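Local coordinates for genome packaging NTPase B204 (Sulfolobus turreted icosahedral virus 2, PDB 4KFU), which probably hydrolyses ATP to power the packaging of viral DNA into the capsid, as a P-loop NTPase of the FtsK-HerA superfamily, at residues 151-165 with 180-194. Numbering follows the deposited sequence.
Sequences ADLIIMFYTREPNEL and VKTLKQYHFLIYDVN. With ACP (phosphomethylphosphonic acid adenylate ester), chain F; ACP (phosphomethylphosphonic acid adenylate ester), chain E.
Met156 and Leu189 face each other as a hydrogen-bonded antiparallel pair, Leu189 N meeting Met156 O at 2.8 Å almost straight (174°). Their side chains run alongside one another, and a bend at chi3 (-75°) carries Met156 CE onto Leu189 CD2 at 3.5 Å, a tight carbon contact; both side chains also touch Ala176 of helix 174-179. On the other side of the sheet Ile155 CG2 packs against Phe188 CD2, where both side chains also touch Leu20 of helix 17-31. Next to it, Phe188 CB sits over the centre of the Phe157 ring, 3.9 Å from its centroid, while the two rings stay oblique. Strand 153-156 bonds to strand 6-10, which leads into the P-loop, and is the last parallel strand on this side of the sheet; 188-192 and then 197-201 continue it in antiparallel fashion. At the far end Asn194 ND2 donates to the anti lone pair of Asp152 OD1, which also forms a salt bridge with Arg127; Asp152 OD2 accepts from Ile6 N.

Past Phe157 the ladder gives way to looser loop contacts with 180-183, and a water links Tyr158 N to the carbonyls of Lys184 and His187. On this more exposed side an extended Arg160 grips Lys181 O side-on, through NE at 2.6 Å and NH2 at 3.0 Å. Two nucleotide analogues border the turn 184-187: Leu183 O accepts from N6 of one adenine, and the Tyr186 ring lies face-on against the other.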
ATOM      1  N   ALA A 151       4.519   9.825   1.513  1.00 17.41           N
ATOM      2  CA  ALA A 151       3.698   9.330   0.408  1.00 15.51           C
ATOM      3  C   ALA A 151       3.677  10.318  -0.765  1.00 21.73           C
ATOM      4  O   ALA A 151       3.939  11.516  -0.585  1.00 19.26           O
ATOM      5  CB  ALA A 151       2.285   9.048   0.900  1.00 19.16           C
ATOM      6  N   ASP A 152       3.374   9.819  -1.963  1.00 21.01           N
ATOM      7  CA  ASP A 152       3.127  10.689  -3.115  1.00 19.71           C
ATOM      8  C   ASP A 152       1.632  10.859  -3.331  1.00 22.14           C
ATOM      9  O   ASP A 152       1.168  11.912  -3.776  1.00 19.06           O
ATOM     10  CB  ASP A 152       3.754  10.111  -4.378  1.00 24.28           C
ATOM     11  CG  ASP A 152       5.250   9.976  -4.267  1.00 28.28           C
ATOM     12  OD1 ASP A 152       5.944  11.011  -4.399  1.00 32.24           O
ATOM     13  OD2 ASP A 152       5.729   8.843  -4.027  1.00 26.96           O
ATOM     14  N   LEU A 153       0.887   9.805  -3.012  1.00 20.28           N
ATOM     15  CA  LEU A 153      -0.563   9.781  -3.170  1.00 18.10           C
ATOM     16  C   LEU A 153      -1.192   9.159  -1.938  1.00 19.08           C
ATOM     17  O   LEU A 153      -0.761   8.101  -1.474  1.00 18.81           O
ATOM     18  CB  LEU A 153      -0.962   8.955  -4.391  1.00 20.97           C
ATOM     19  CG  LEU A 153      -0.699   9.557  -5.774  1.00 30.27           C
ATOM     20  CD1 LEU A 153      -1.280   8.666  -6.860  1.00 28.51           C
ATOM     21  CD2 LEU A 153      -1.280  10.960  -5.880  1.00 26.06           C
ATOM     22  N   ILE A 154      -2.213   9.809  -1.395  1.00 18.87           N
ATOM     23  CA  ILE A 154      -2.953   9.226  -0.279  1.00 14.11           C
ATOM     24  C   ILE A 154      -4.422   9.143  -0.669  1.00 20.68           C
ATOM     25  O   ILE A 154      -5.040  10.152  -1.031  1.00 19.41           O
ATOM     26  CB  ILE A 154      -2.785  10.030   1.025  1.00 16.79           C
ATOM     27  CG1 ILE A 154      -1.298  10.208   1.355  1.00 19.32           C
ATOM     28  CG2 ILE A 154      -3.482   9.340   2.171  1.00 18.57           C
ATOM     29  CD1 ILE A 154      -1.042  11.220   2.490  1.00 17.37           C
ATOM     30  N   ILE A 155      -4.970   7.932  -0.607  1.00 16.42           N
ATOM     31  CA  ILE A 155      -6.359   7.701  -0.981  1.00 16.85           C
ATOM     32  C   ILE A 155      -7.171   7.390   0.272  1.00 17.03           C
ATOM     33  O   ILE A 155      -6.758   6.570   1.095  1.00 16.18           O
ATOM     34  CB  ILE A 155      -6.479   6.559  -2.021  1.00 20.31           C
ATOM     35  CG1 ILE A 155      -5.835   6.992  -3.346  1.00 24.98           C
ATOM     36  CG2 ILE A 155      -7.936   6.157  -2.219  1.00 17.71           C
ATOM     37  CD1 ILE A 155      -5.895   5.964  -4.444  1.00 25.33           C
ATOM     38  N   MET A 156      -8.310   8.066   0.434  1.00 19.01           N
ATOM     39  CA  MET A 156      -9.121   7.891   1.638  1.00 18.23           C
ATOM     40  C   MET A 156     -10.593   7.661   1.327  1.00 17.82           C
ATOM     41  O   MET A 156     -11.164   8.331   0.454  1.00 17.05           O
ATOM     42  CB  MET A 156      -8.967   9.119   2.553  1.00 19.84           C
ATOM     43  CG  MET A 156      -7.590   9.219   3.193  1.00 23.47           C
ATOM     44  SD  MET A 156      -7.243  10.847   3.886  1.00 29.29           S
ATOM     45  CE  MET A 156      -6.934  11.778   2.422  1.00 18.50           C
ATOM     46  N   PHE A 157     -11.202   6.707   2.034  1.00 13.90           N
ATOM     47  CA  PHE A 157     -12.658   6.487   1.953  1.00 16.10           C
ATOM     48  C   PHE A 157     -13.324   7.176   3.142  1.00 15.57           C
ATOM     49  O   PHE A 157     -12.646   7.756   3.985  1.00 17.96           O
ATOM     50  CB  PHE A 157     -12.993   4.991   1.944  1.00 16.78           C
ATOM     51  CG  PHE A 157     -12.535   4.275   0.694  1.00 21.09           C
ATOM     52  CD1 PHE A 157     -13.436   3.959  -0.315  1.00 17.75           C
ATOM     53  CD2 PHE A 157     -11.197   3.944   0.513  1.00 19.59           C
ATOM     54  CE1 PHE A 157     -13.017   3.299  -1.487  1.00 17.85           C
ATOM     55  CE2 PHE A 157     -10.765   3.276  -0.662  1.00 18.92           C
ATOM     56  CZ  PHE A 157     -11.682   2.967  -1.660  1.00 18.89           C
ATOM     57  N   TYR A 158     -14.646   7.084   3.219  1.00 16.33           N
ATOM     58  CA  TYR A 158     -15.426   7.796   4.224  1.00 17.51           C
ATOM     59  C   TYR A 158     -14.937   7.618   5.662  1.00 17.20           C
ATOM     60  O   TYR A 158     -14.678   6.498   6.105  1.00 16.02           O
ATOM     61  CB  TYR A 158     -16.909   7.372   4.145  1.00 15.07           C
ATOM     62  CG  TYR A 158     -17.685   7.742   5.391  1.00 19.01           C
ATOM     63  CD1 TYR A 158     -18.217   9.025   5.546  1.00 19.05           C
ATOM     64  CD2 TYR A 158     -17.881   6.822   6.419  1.00 19.07           C
ATOM     65  CE1 TYR A 158     -18.916   9.385   6.701  1.00 18.14           C
ATOM     66  CE2 TYR A 158     -18.587   7.172   7.583  1.00 16.22           C
ATOM     67  CZ  TYR A 158     -19.098   8.449   7.712  1.00 20.45           C
ATOM     68  OH  TYR A 158     -19.784   8.798   8.864  1.00 19.29           O
ATOM     69  N   THR A 159     -14.831   8.725   6.391  1.00 14.16           N
ATOM     70  CA  THR A 159     -14.786   8.660   7.846  1.00 14.06           C
ATOM     71  C   THR A 159     -15.235   9.961   8.500  1.00 16.30           C
ATOM     72  O   THR A 159     -15.055  11.039   7.935  1.00 16.88           O
ATOM     73  CB  THR A 159     -13.379   8.281   8.374  1.00 15.36           C
ATOM     74  OG1 THR A 159     -13.456   8.102   9.792  1.00 18.89           O
ATOM     75  CG2 THR A 159     -12.363   9.374   8.050  1.00 18.01           C
ATOM     76  N   ARG A 160     -15.839   9.851   9.680  1.00 17.92           N
ATOM     77  CA  ARG A 160     -16.094  11.020  10.530  1.00 16.27           C
ATOM     78  C   ARG A 160     -15.584  10.784  11.939  1.00 19.16           C
ATOM     79  O   ARG A 160     -15.949  11.504  12.861  1.00 19.77           O
ATOM     80  CB  ARG A 160     -17.586  11.377  10.558  1.00 18.01           C
ATOM     81  CG  ARG A 160     -18.086  11.911   9.241  1.00 21.31           C
ATOM     82  CD  ARG A 160     -19.522  12.363   9.321  1.00 22.63           C
ATOM     83  NE  ARG A 160     -19.969  12.815   8.010  1.00 28.61           N
ATOM     84  CZ  ARG A 160     -21.030  13.584   7.804  1.00 32.89           C
ATOM     85  NH1 ARG A 160     -21.761  13.997   8.831  1.00 35.65           N
ATOM     86  NH2 ARG A 160     -21.360  13.932   6.568  1.00 33.78           N
ATOM     87  N   GLU A 161     -14.725   9.779  12.105  1.00 21.16           N
ATOM     88  CA  GLU A 161     -14.162   9.497  13.426  1.00 22.03           C
ATOM     89  C   GLU A 161     -13.178  10.609  13.822  1.00 21.74           C
ATOM     90  O   GLU A 161     -12.213  10.862  13.107  1.00 23.57           O
ATOM     91  CB  GLU A 161     -13.499   8.120  13.429  1.00 22.73           C
ATOM     92  CG  GLU A 161     -13.313   7.514  14.810  1.00 29.53           C
ATOM     93  CD  GLU A 161     -12.084   8.046  15.529  1.00 33.11           C
ATOM     94  OE1 GLU A 161     -11.087   8.369  14.845  1.00 35.37           O
ATOM     95  OE2 GLU A 161     -12.115   8.151  16.778  1.00 35.81           O
ATOM     96  N   PRO A 162     -13.437  11.289  14.959  1.00 21.03           N
ATOM     97  CA  PRO A 162     -12.717  12.508  15.355  1.00 24.03           C
ATOM     98  C   PRO A 162     -11.199  12.348  15.422  1.00 20.60           C
ATOM     99  O   PRO A 162     -10.496  13.246  14.966  1.00 22.32           O
ATOM    100  CB  PRO A 162     -13.286  12.819  16.748  1.00 29.04           C
ATOM    101  CG  PRO A 162     -14.639  12.217  16.735  1.00 27.22           C
ATOM    102  CD  PRO A 162     -14.519  10.960  15.907  1.00 23.85           C
ATOM    103  N   ASN A 163     -10.695  11.240  15.956  1.00 20.56           N
ATOM    104  CA  ASN A 163      -9.242  11.044  15.973  1.00 24.05           C
ATOM    105  C   ASN A 163      -8.669  10.891  14.565  1.00 20.85           C
ATOM    106  O   ASN A 163      -7.573  11.379  14.264  1.00 22.11           O
ATOM    107  CB  ASN A 163      -8.818   9.861  16.856  1.00 24.86           C
ATOM    108  CG  ASN A 163      -7.342   9.947  17.270  1.00 32.42           C
ATOM    109  OD1 ASN A 163      -6.796  11.049  17.440  1.00 31.62           O
ATOM    110  ND2 ASN A 163      -6.692   8.792  17.428  1.00 27.92           N
ATOM    111  N   GLU A 164      -9.412  10.217  13.693  1.00 22.20           N
ATOM    112  CA  GLU A 164      -8.993  10.107  12.306  1.00 18.10           C
ATOM    113  C   GLU A 164      -8.955  11.464  11.629  1.00 16.08           C
ATOM    114  O   GLU A 164      -8.021  11.757  10.905  1.00 18.67           O
ATOM    115  CB  GLU A 164      -9.929   9.187  11.520  1.00 17.11           C
ATOM    116  CG  GLU A 164      -9.714   7.715  11.778  1.00 19.62           C
ATOM    117  CD  GLU A 164     -10.263   6.834  10.644  1.00 28.17           C
ATOM    118  OE1 GLU A 164     -11.449   6.462  10.719  1.00 24.99           O
ATOM    119  OE2 GLU A 164      -9.514   6.514   9.680  1.00 24.08           O
ATOM    120  N   LEU A 165      -9.995  12.274  11.828  1.00 17.32           N
ATOM    121  CA  LEU A 165     -10.057  13.599  11.212  1.00 17.40           C
ATOM    122  C   LEU A 165      -8.898  14.482  11.686  1.00 15.72           C
ATOM    123  O   LEU A 165      -8.341  15.265  10.916  1.00 19.59           O
ATOM    124  CB  LEU A 165     -11.409  14.262  11.522  1.00 15.92           C
ATOM    125  CG  LEU A 165     -12.630  13.534  10.957  1.00 14.89           C
ATOM    126  CD1 LEU A 165     -13.945  14.235  11.332  1.00 21.86           C
ATOM    127  CD2 LEU A 165     -12.479  13.406   9.440  1.00 20.10           C
ATOM    128  N   VAL A 180     -13.459  14.224   3.452  1.00 18.89           N
ATOM    129  CA  VAL A 180     -13.604  12.786   3.689  1.00 20.15           C
ATOM    130  C   VAL A 180     -14.938  12.465   4.383  1.00 21.62           C
ATOM    131  O   VAL A 180     -15.472  11.340   4.264  1.00 16.57           O
ATOM    132  CB  VAL A 180     -12.392  12.238   4.491  1.00 20.66           C
ATOM    133  CG1 VAL A 180     -12.502  12.597   5.974  1.00 17.44           C
ATOM    134  CG2 VAL A 180     -12.274  10.750   4.323  1.00 25.18           C
ATOM    135  N   LYS A 181     -15.496  13.475   5.060  1.00 18.81           N
ATOM    136  CA  LYS A 181     -16.685  13.303   5.896  1.00 20.18           C
ATOM    137  C   LYS A 181     -17.959  13.051   5.097  1.00 19.88           C
ATOM    138  O   LYS A 181     -18.930  12.501   5.617  1.00 19.92           O
ATOM    139  CB  LYS A 181     -16.904  14.543   6.782  1.00 24.23           C
ATOM    140  CG  LYS A 181     -15.745  14.863   7.710  1.00 23.01           C
ATOM    141  CD  LYS A 181     -16.054  16.082   8.579  1.00 31.23           C
ATOM    142  CE  LYS A 181     -17.134  15.762   9.601  1.00 34.77           C
ATOM    143  NZ  LYS A 181     -17.336  16.865  10.594  1.00 48.67           N
ATOM    144  N   THR A 182     -17.957  13.447   3.830  1.00 19.06           N
ATOM    145  CA  THR A 182     -19.173  13.371   3.028  1.00 19.97           C
ATOM    146  C   THR A 182     -19.113  12.352   1.887  1.00 24.74           C
ATOM    147  O   THR A 182     -20.017  12.289   1.044  1.00 17.65           O
ATOM    148  CB  THR A 182     -19.546  14.768   2.481  1.00 27.14           C
ATOM    149  OG1 THR A 182     -18.413  15.326   1.805  1.00 25.77           O
ATOM    150  CG2 THR A 182     -19.959  15.697   3.632  1.00 31.15           C
ATOM    151  N   LEU A 183     -18.063  11.536   1.859  1.00 18.25           N
ATOM    152  CA  LEU A 183     -17.933  10.550   0.781  1.00 20.06           C
ATOM    153  C   LEU A 183     -19.005   9.470   0.875  1.00 19.81           C
ATOM    154  O   LEU A 183     -19.241   8.903   1.953  1.00 17.91           O
ATOM    155  CB  LEU A 183     -16.564   9.878   0.841  1.00 16.62           C
ATOM    156  CG  LEU A 183     -15.342  10.776   0.684  1.00 20.13           C
ATOM    157  CD1 LEU A 183     -14.090  10.023   1.136  1.00 19.08           C
ATOM    158  CD2 LEU A 183     -15.227  11.225  -0.768  1.00 21.87           C
ATOM    159  N   LYS A 184     -19.634   9.160  -0.256  1.00 19.62           N
ATOM    160  CA  LYS A 184     -20.615   8.084  -0.300  1.00 19.42           C
ATOM    161  C   LYS A 184     -19.941   6.727  -0.514  1.00 18.59           C
ATOM    162  O   LYS A 184     -18.715   6.647  -0.658  1.00 18.55           O
ATOM    163  CB  LYS A 184     -21.674   8.358  -1.380  1.00 20.36           C
ATOM    164  CG  LYS A 184     -22.584   9.527  -1.031  1.00 29.45           C
ATOM    165  CD  LYS A 184     -22.946   9.503   0.459  1.00 30.07           C
ATOM    166  CE  LYS A 184     -23.745  10.739   0.875  1.00 41.73           C
ATOM    167  NZ  LYS A 184     -23.821  10.877   2.365  1.00 41.51           N
ATOM    168  N   GLN A 185     -20.728   5.658  -0.496  1.00 19.70           N
ATOM    169  CA  GLN A 185     -20.157   4.304  -0.559  1.00 21.52           C
ATOM    170  C   GLN A 185     -19.291   4.091  -1.800  1.00 21.07           C
ATOM    171  O   GLN A 185     -19.702   4.409  -2.926  1.00 18.16           O
ATOM    172  CB  GLN A 185     -21.246   3.229  -0.488  1.00 23.78           C
ATOM    173  CG  GLN A 185     -20.671   1.819  -0.317  1.00 21.52           C
ATOM    174  CD  GLN A 185     -21.716   0.769   0.020  1.00 26.69           C
ATOM    175  OE1 GLN A 185     -22.818   0.763  -0.535  1.00 25.76           O
ATOM    176  NE2 GLN A 185     -21.375  -0.122   0.942  1.00 25.39           N
ATOM    177  N   TYR A 186     -18.079   3.581  -1.571  1.00 19.47           N
ATOM    178  CA  TYR A 186     -17.115   3.285  -2.637  1.00 20.91           C
ATOM    179  C   TYR A 186     -16.540   4.516  -3.342  1.00 19.47           C
ATOM    180  O   TYR A 186     -15.667   4.373  -4.205  1.00 18.25           O
ATOM    181  CB  TYR A 186     -17.700   2.314  -3.658  1.00 23.12           C
ATOM    182  CG  TYR A 186     -18.307   1.082  -3.040  1.00 24.25           C
ATOM    183  CD1 TYR A 186     -17.658   0.394  -2.022  1.00 25.04           C
ATOM    184  CD2 TYR A 186     -19.538   0.612  -3.467  1.00 27.68           C
ATOM    185  CE1 TYR A 186     -18.222  -0.741  -1.448  1.00 21.51           C
ATOM    186  CE2 TYR A 186     -20.107  -0.528  -2.903  1.00 26.63           C
ATOM    187  CZ  TYR A 186     -19.440  -1.196  -1.896  1.00 27.58           C
ATOM    188  OH  TYR A 186     -19.989  -2.319  -1.324  1.00 24.57           O
ATOM    189  N   HIS A 187     -16.996   5.714  -2.961  1.00 15.55           N
ATOM    190  CA  HIS A 187     -16.363   6.945  -3.429  1.00 17.31           C
ATOM    191  C   HIS A 187     -15.075   7.132  -2.643  1.00 17.99           C
ATOM    192  O   HIS A 187     -14.983   6.719  -1.487  1.00 17.89           O
ATOM    193  CB  HIS A 187     -17.272   8.164  -3.199  1.00 20.08           C
ATOM    194  CG  HIS A 187     -18.482   8.199  -4.081  1.00 20.35           C
ATOM    195  ND1 HIS A 187     -19.441   7.209  -4.071  1.00 22.48           N
ATOM    196  CD2 HIS A 187     -18.887   9.108  -4.996  1.00 19.46           C
ATOM    197  CE1 HIS A 187     -20.387   7.505  -4.947  1.00 18.80           C
ATOM    198  NE2 HIS A 187     -20.068   8.663  -5.521  1.00 19.88           N
ATOM    199  N   PHE A 188     -14.071   7.744  -3.256  1.00 19.98           N
ATOM    200  CA  PHE A 188     -12.828   8.012  -2.531  1.00 21.18           C
ATOM    201  C   PHE A 188     -12.185   9.349  -2.880  1.00 18.12           C
ATOM    202  O   PHE A 188     -12.373   9.894  -3.970  1.00 18.68           O
ATOM    203  CB  PHE A 188     -11.819   6.861  -2.698  1.00 17.69           C
ATOM    204  CG  PHE A 188     -11.517   6.497  -4.133  1.00 17.71           C
ATOM    205  CD1 PHE A 188     -12.361   5.656  -4.853  1.00 23.03           C
ATOM    206  CD2 PHE A 188     -10.355   6.956  -4.748  1.00 18.86           C
ATOM    207  CE1 PHE A 188     -12.065   5.308  -6.179  1.00 22.77           C
ATOM    208  CE2 PHE A 188     -10.049   6.608  -6.065  1.00 18.83           C
ATOM    209  CZ  PHE A 188     -10.898   5.781  -6.783  1.00 14.36           C
ATOM    210  N   LEU A 189     -11.408   9.857  -1.934  1.00 20.75           N
ATOM    211  CA  LEU A 189     -10.653  11.087  -2.121  1.00 24.15           C
ATOM    212  C   LEU A 189      -9.189  10.756  -2.437  1.00 22.53           C
ATOM    213  O   LEU A 189      -8.578   9.904  -1.800  1.00 21.11           O
ATOM    214  CB  LEU A 189     -10.756  11.926  -0.837  1.00 21.58           C
ATOM    215  CG  LEU A 189     -10.097  13.286  -0.699  1.00 31.36           C
ATOM    216  CD1 LEU A 189     -10.901  14.096   0.294  1.00 27.80           C
ATOM    217  CD2 LEU A 189      -8.662  13.175  -0.219  1.00 26.11           C
ATOM    218  N   ILE A 190      -8.636  11.437  -3.428  1.00 18.92           N
ATOM    219  CA  ILE A 190      -7.242  11.254  -3.791  1.00 22.98           C
ATOM    220  C   ILE A 190      -6.490  12.543  -3.511  1.00 22.34           C
ATOM    221  O   ILE A 190      -6.743  13.557  -4.160  1.00 24.53           O
ATOM    222  CB  ILE A 190      -7.100  10.945  -5.288  1.00 24.24           C
ATOM    223  CG1 ILE A 190      -7.912   9.703  -5.656  1.00 22.84           C
ATOM    224  CG2 ILE A 190      -5.632  10.786  -5.662  1.00 20.82           C
ATOM    225  CD1 ILE A 190      -8.097   9.530  -7.156  1.00 27.48           C
ATOM    226  N   TYR A 191      -5.581  12.499  -2.539  1.00 21.73           N
ATOM    227  CA  TYR A 191      -4.716  13.627  -2.223  1.00 22.05           C
ATOM    228  C   TYR A 191      -3.335  13.415  -2.813  1.00 25.68           C
ATOM    229  O   TYR A 191      -2.662  12.420  -2.513  1.00 19.68           O
ATOM    230  CB  TYR A 191      -4.588  13.811  -0.709  1.00 19.04           C
ATOM    231  CG  TYR A 191      -3.743  14.998  -0.302  1.00 23.30           C
ATOM    232  CD1 TYR A 191      -4.179  16.301  -0.528  1.00 25.38           C
ATOM    233  CD2 TYR A 191      -2.521  14.819   0.320  1.00 21.23           C
ATOM    234  CE1 TYR A 191      -3.399  17.399  -0.148  1.00 29.35           C
ATOM    235  CE2 TYR A 191      -1.739  15.899   0.702  1.00 25.44           C
ATOM    236  CZ  TYR A 191      -2.185  17.186   0.467  1.00 27.90           C
ATOM    237  OH  TYR A 191      -1.404  18.258   0.849  1.00 28.70           O
ATOM    238  N   ASP A 192      -2.922  14.359  -3.652  1.00 22.25           N
ATOM    239  CA  ASP A 192      -1.575  14.381  -4.190  1.00 24.60           C
ATOM    240  C   ASP A 192      -0.708  15.139  -3.204  1.00 27.99           C
ATOM    241  O   ASP A 192      -0.875  16.340  -3.004  1.00 25.79           O
ATOM    242  CB  ASP A 192      -1.565  15.045  -5.567  1.00 26.74           C
ATOM    243  CG  ASP A 192      -0.233  14.898  -6.281  1.00 26.90           C
ATOM    244  OD1 ASP A 192       0.831  15.103  -5.647  1.00 27.41           O
ATOM    245  OD2 ASP A 192      -0.260  14.576  -7.486  1.00 27.07           O
ATOM    246  N   VAL A 193       0.206  14.423  -2.563  1.00 23.28           N
ATOM    247  CA  VAL A 193       1.027  15.005  -1.519  1.00 24.87           C
ATOM    248  C   VAL A 193       1.957  16.077  -2.087  1.00 26.93           C
ATOM    249  O   VAL A 193       2.273  17.062  -1.424  1.00 29.51           O
ATOM    250  CB  VAL A 193       1.861  13.914  -0.822  1.00 24.39           C
ATOM    251  CG1 VAL A 193       2.777  14.507   0.247  1.00 25.72           C
ATOM    252  CG2 VAL A 193       0.947  12.858  -0.214  1.00 24.29           C
ATOM    253  N   ASN A 194       2.395  15.881  -3.324  1.00 29.06           N
ATOM    254  CA  ASN A 194       3.415  16.752  -3.898  1.00 31.70           C
ATOM    255  C   ASN A 194       2.820  18.070  -4.390  1.00 34.85           C
ATOM    256  O   ASN A 194       3.379  19.144  -4.156  1.00 33.94           O
ATOM    257  CB  ASN A 194       4.171  16.021  -5.010  1.00 30.64           C
ATOM    258  CG  ASN A 194       5.008  14.858  -4.477  1.00 34.64           C
ATOM    259  OD1 ASN A 194       5.767  15.018  -3.519  1.00 37.08           O
ATOM    260  ND2 ASN A 194       4.859  13.683  -5.087  1.00 31.29           N
TER
HETATM  261  PA  ACP F 302     -27.766   8.737   1.220  1.00 57.40           P
HETATM  262  O1A ACP F 302     -26.673   9.734   1.532  1.00 54.36           O
HETATM  263  O2A ACP F 302     -29.204   9.097   1.532  1.00 62.07           O
HETATM  264  O3A ACP F 302     -27.675   8.314  -0.337  1.00 53.12           O
HETATM  265  O5' ACP F 302     -27.405   7.362   1.985  1.00 46.98           O
HETATM  266  C5' ACP F 302     -28.335   6.280   2.065  1.00 39.84           C
HETATM  267  C4' ACP F 302     -27.639   5.114   2.749  1.00 34.33           C
HETATM  268  O4' ACP F 302     -26.282   5.002   2.277  1.00 34.69           O
HETATM  269  C3' ACP F 302     -27.560   5.323   4.256  1.00 31.30           C
HETATM  270  O3' ACP F 302     -27.950   4.108   4.907  1.00 34.31           O
HETATM  271  C2' ACP F 302     -26.092   5.512   4.547  1.00 29.62           C
HETATM  272  O2' ACP F 302     -25.770   4.936   5.810  1.00 32.78           O
HETATM  273  C1' ACP F 302     -25.421   4.779   3.396  1.00 28.93           C
HETATM  274  N9  ACP F 302     -24.075   5.342   3.166  1.00 27.80           N
HETATM  275  C8  ACP F 302     -23.795   6.651   2.999  1.00 30.88           C
HETATM  276  N7  ACP F 302     -22.464   6.846   2.829  1.00 27.22           N
HETATM  277  C5  ACP F 302     -21.876   5.636   2.900  1.00 27.06           C
HETATM  278  C6  ACP F 302     -20.497   5.124   2.802  1.00 23.64           C
HETATM  279  N6  ACP F 302     -19.471   5.987   2.594  1.00 22.53           N
HETATM  280  N1  ACP F 302     -20.306   3.784   2.932  1.00 29.35           N
HETATM  281  C2  ACP F 302     -21.331   2.930   3.145  1.00 26.47           C
HETATM  282  N3  ACP F 302     -22.615   3.332   3.239  1.00 27.59           N
HETATM  283  C4  ACP F 302     -22.940   4.646   3.130  1.00 28.07           C
HETATM  284  PG  ACP E 301     -11.172  -6.321   4.359  1.00 41.19           P
HETATM  285  O1G ACP E 301     -11.033  -5.540   5.752  1.00 35.10           O
HETATM  286  O2G ACP E 301      -9.737  -6.312   3.642  1.00 34.90           O
HETATM  287  O3G ACP E 301     -11.630  -7.713   4.604  1.00 41.84           O
HETATM  288  PB  ACP E 301     -11.732  -4.078   2.413  1.00 29.20           P
HETATM  289  O1B ACP E 301     -10.320  -4.402   1.718  1.00 27.79           O
HETATM  290  O2B ACP E 301     -11.648  -2.912   3.311  1.00 31.47           O
HETATM  291  C3B ACP E 301     -12.407  -5.495   3.322  1.00 31.54           C
HETATM  292  PA  ACP E 301     -12.869  -4.586  -0.134  1.00 30.37           P
HETATM  293  O1A ACP E 301     -12.474  -6.016   0.156  1.00 33.53           O
HETATM  294  O2A ACP E 301     -12.125  -3.771  -1.171  1.00 27.52           O
HETATM  295  O3A ACP E 301     -12.795  -3.734   1.238  1.00 28.35           O
HETATM  296  O5' ACP E 301     -14.413  -4.551  -0.584  1.00 25.79           O
HETATM  297  C5' ACP E 301     -15.476  -5.144   0.158  1.00 32.35           C
HETATM  298  C4' ACP E 301     -16.657  -5.362  -0.797  1.00 30.16           C
HETATM  299  O4' ACP E 301     -17.221  -4.142  -1.296  1.00 32.51           O
HETATM  300  C3' ACP E 301     -16.237  -6.165  -2.019  1.00 34.27           C
HETATM  301  O3' ACP E 301     -16.683  -7.520  -1.885  1.00 46.45           O
HETATM  302  C2' ACP E 301     -16.946  -5.535  -3.193  1.00 34.15           C
HETATM  303  O2' ACP E 301     -17.952  -6.457  -3.595  1.00 35.44           O
HETATM  304  C1' ACP E 301     -17.594  -4.258  -2.677  1.00 28.71           C
HETATM  305  N9  ACP E 301     -17.021  -3.133  -3.462  1.00 27.83           N
HETATM  306  C8  ACP E 301     -15.880  -2.477  -3.173  1.00 28.97           C
HETATM  307  N7  ACP E 301     -15.629  -1.500  -4.088  1.00 26.86           N
HETATM  308  C5  ACP E 301     -16.621  -1.534  -4.996  1.00 27.87           C
HETATM  309  C6  ACP E 301     -16.972  -0.778  -6.221  1.00 27.38           C
HETATM  310  N6  ACP E 301     -16.200   0.225  -6.695  1.00 23.00           N
HETATM  311  N1  ACP E 301     -18.101  -1.139  -6.872  1.00 33.55           N
HETATM  312  C2  ACP E 301     -18.888  -2.140  -6.428  1.00 32.90           C
HETATM  313  N3  ACP E 301     -18.632  -2.863  -5.324  1.00 31.80           N
HETATM  314  C4  ACP E 301     -17.531  -2.612  -4.575  1.00 27.57           C
HETATM  315  O   HOH W   1     -16.259   6.196   0.871  1.00 18.92           O